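Peptide methionine sulfoxide reductase msrA/msrB (Neisseria gonorrhoeae, PDB 2H30) probably reduces methionine sulfoxide in proteins, its N-terminal thioredoxin domain being able to use electrons from DsbD to reduce the downstream methionine sulfoxide reductase domains. Local coordinates at residues E144-A149 against A156-L161. The protein carries 2 engineered substitutions. Residues are numbered along the deposited sequence; the frame is centred on the assembly and turned at random.
Sequences EAQALA and ADLGSL
Gln146 reaches out from helix 144-152 and touches both Leu158 and Leu161 of the chain that doubles back along it. Its CG lies anti to the carbonyl carbon (chi1 -74°) and the chain beyond is extended, so the terminal amide arrives at the backbone of the returning segment. There Gln146 NE2 donates to Leu158 O at 2.9 Å, nearly straight at 162°; the acceptor lies in the amide plane, but the donor stands above the carbonyl plane. The same oxygen also takes the N-H of Leu161 in the 3-10 turn, and Gln146 OE1 accepts from the backbone N of Asn143, so both ends of the amide are held and its rotation is fixed. The aliphatic part of Gln146 runs antiparallel alongside Leu161, Gln146 CG to Leu161 CB 3.9 Å, while Leu158 CD2 packs 4.0 Å from Gln146 CB. Leu161 CD1 also lies 4.2 Å from Ala145 CB, on the preceding residue. One helical turn on, Ala149 CB meets Ala156 CB at 3.9 Å. Asp157 begins the turn with an Asx motif, its OD1 accepting from Ser160 N. The C-terminal tail is thus folded onto the last helix of the thioredoxin fold, with Leu158 also touching edge strand 134-139, while Ala147 faces Trp63 of helix 51-64.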
loop_
_atom_site.group_PDB
_atom_site.type_symbol
_atom_site.label_atom_id
_atom_site.label_comp_id
_atom_site.label_asym_id
_atom_site.label_seq_id
_atom_site.Cartn_x
_atom_site.Cartn_y
_atom_site.Cartn_z
ATOM N N GLU A 144 -1.993 -13.956 2.299
ATOM C CA GLU A 144 -1.653 -13.557 3.712
ATOM C C GLU A 144 -0.341 -14.158 4.218
ATOM O O GLU A 144 0.501 -13.430 4.814
ATOM C CB GLU A 144 -2.756 -13.908 4.658
ATOM C CG GLU A 144 -2.495 -13.355 5.987
ATOM C CD GLU A 144 -3.609 -13.677 6.971
ATOM O OE1 GLU A 144 -3.476 -13.303 8.156
ATOM O OE2 GLU A 144 -4.631 -14.243 6.516
ATOM N N ALA A 145 -0.049 -15.369 3.758
ATOM C CA ALA A 145 1.196 -16.052 4.111
ATOM C C ALA A 145 2.394 -15.408 3.480
ATOM O O ALA A 145 3.423 -15.273 4.120
ATOM C CB ALA A 145 1.115 -17.567 3.686
ATOM N N GLN A 146 2.267 -15.030 2.193
ATOM C CA GLN A 146 3.338 -14.285 1.499
ATOM C C GLN A 146 3.571 -12.902 2.148
ATOM O O GLN A 146 4.721 -12.496 2.362
ATOM C CB GLN A 146 2.942 -14.075 0.043
ATOM C CG GLN A 146 3.080 -15.385 -0.763
ATOM C CD GLN A 146 2.492 -15.253 -2.132
ATOM O OE1 GLN A 146 1.472 -14.566 -2.348
ATOM N NE2 GLN A 146 3.100 -15.989 -3.107
ATOM N N ALA A 147 2.491 -12.227 2.511
ATOM C CA ALA A 147 2.646 -10.913 3.188
ATOM C C ALA A 147 3.353 -11.068 4.538
ATOM O O ALA A 147 4.233 -10.304 4.901
ATOM C CB ALA A 147 1.263 -10.240 3.359
ATOM N N LEU A 148 2.963 -12.102 5.292
ATOM C CA LEU A 148 3.649 -12.310 6.568
ATOM C C LEU A 148 5.113 -12.682 6.391
ATOM O O LEU A 148 5.940 -12.264 7.218
ATOM C CB LEU A 148 2.883 -13.423 7.335
ATOM C CG LEU A 148 1.530 -12.974 7.897
ATOM C CD1 LEU A 148 0.803 -14.224 8.362
ATOM C CD2 LEU A 148 1.650 -11.960 9.069
ATOM N N ALA A 149 5.403 -13.504 5.363
ATOM C CA ALA A 149 6.772 -13.898 5.074
ATOM C C ALA A 149 7.599 -12.646 4.745
ATOM O O ALA A 149 8.694 -12.433 5.301
ATOM C CB ALA A 149 6.785 -14.879 3.922
ATOM N N ALA A 156 12.274 -13.025 1.392
ATOM C CA ALA A 156 11.492 -14.255 1.331
ATOM C C ALA A 156 11.199 -14.758 -0.054
ATOM O O ALA A 156 10.782 -14.001 -0.951
ATOM C CB ALA A 156 10.150 -14.065 2.084
ATOM N N ASP A 157 11.255 -16.091 -0.224
ATOM C CA ASP A 157 10.864 -16.708 -1.429
ATOM C C ASP A 157 9.340 -16.844 -1.532
ATOM O O ASP A 157 8.745 -17.778 -0.966
ATOM C CB ASP A 157 11.496 -18.117 -1.531
ATOM C CG ASP A 157 11.049 -18.870 -2.764
ATOM O OD1 ASP A 157 10.145 -18.413 -3.543
ATOM O OD2 ASP A 157 11.610 -19.984 -2.964
ATOM N N LEU A 158 8.685 -15.911 -2.198
ATOM C CA LEU A 158 7.248 -15.974 -2.277
ATOM C C LEU A 158 6.670 -17.013 -3.224
ATOM O O LEU A 158 5.545 -17.468 -3.077
ATOM C CB LEU A 158 6.715 -14.564 -2.609
ATOM C CG LEU A 158 7.215 -13.477 -1.683
ATOM C CD1 LEU A 158 6.543 -12.169 -2.135
ATOM C CD2 LEU A 158 6.903 -13.721 -0.229
ATOM N N GLY A 159 7.406 -17.360 -4.277
ATOM C CA GLY A 159 6.966 -18.372 -5.217
ATOM C C GLY A 159 6.711 -19.731 -4.604
ATOM O O GLY A 159 5.855 -20.430 -5.067
ATOM N N SER A 160 7.427 -20.076 -3.527
ATOM C CA SER A 160 7.233 -21.369 -2.907
ATOM C C SER A 160 5.870 -21.494 -2.239
ATOM O O SER A 160 5.430 -22.594 -1.953
ATOM C CB SER A 160 8.390 -21.667 -1.971
ATOM O OG SER A 160 9.563 -21.640 -2.791
ATOM N N LEU A 161 5.194 -20.340 -2.021
ATOM C CA LEU A 161 3.826 -20.261 -1.478
ATOM C C LEU A 161 2.725 -19.863 -2.511
ATOM O O LEU A 161 1.552 -19.645 -2.140
ATOM C CB LEU A 161 3.808 -19.157 -0.374
ATOM C CG LEU A 161 4.595 -19.485 0.855
ATOM C CD1 LEU A 161 4.792 -18.229 1.686
ATOM C CD2 LEU A 161 3.850 -20.534 1.699
#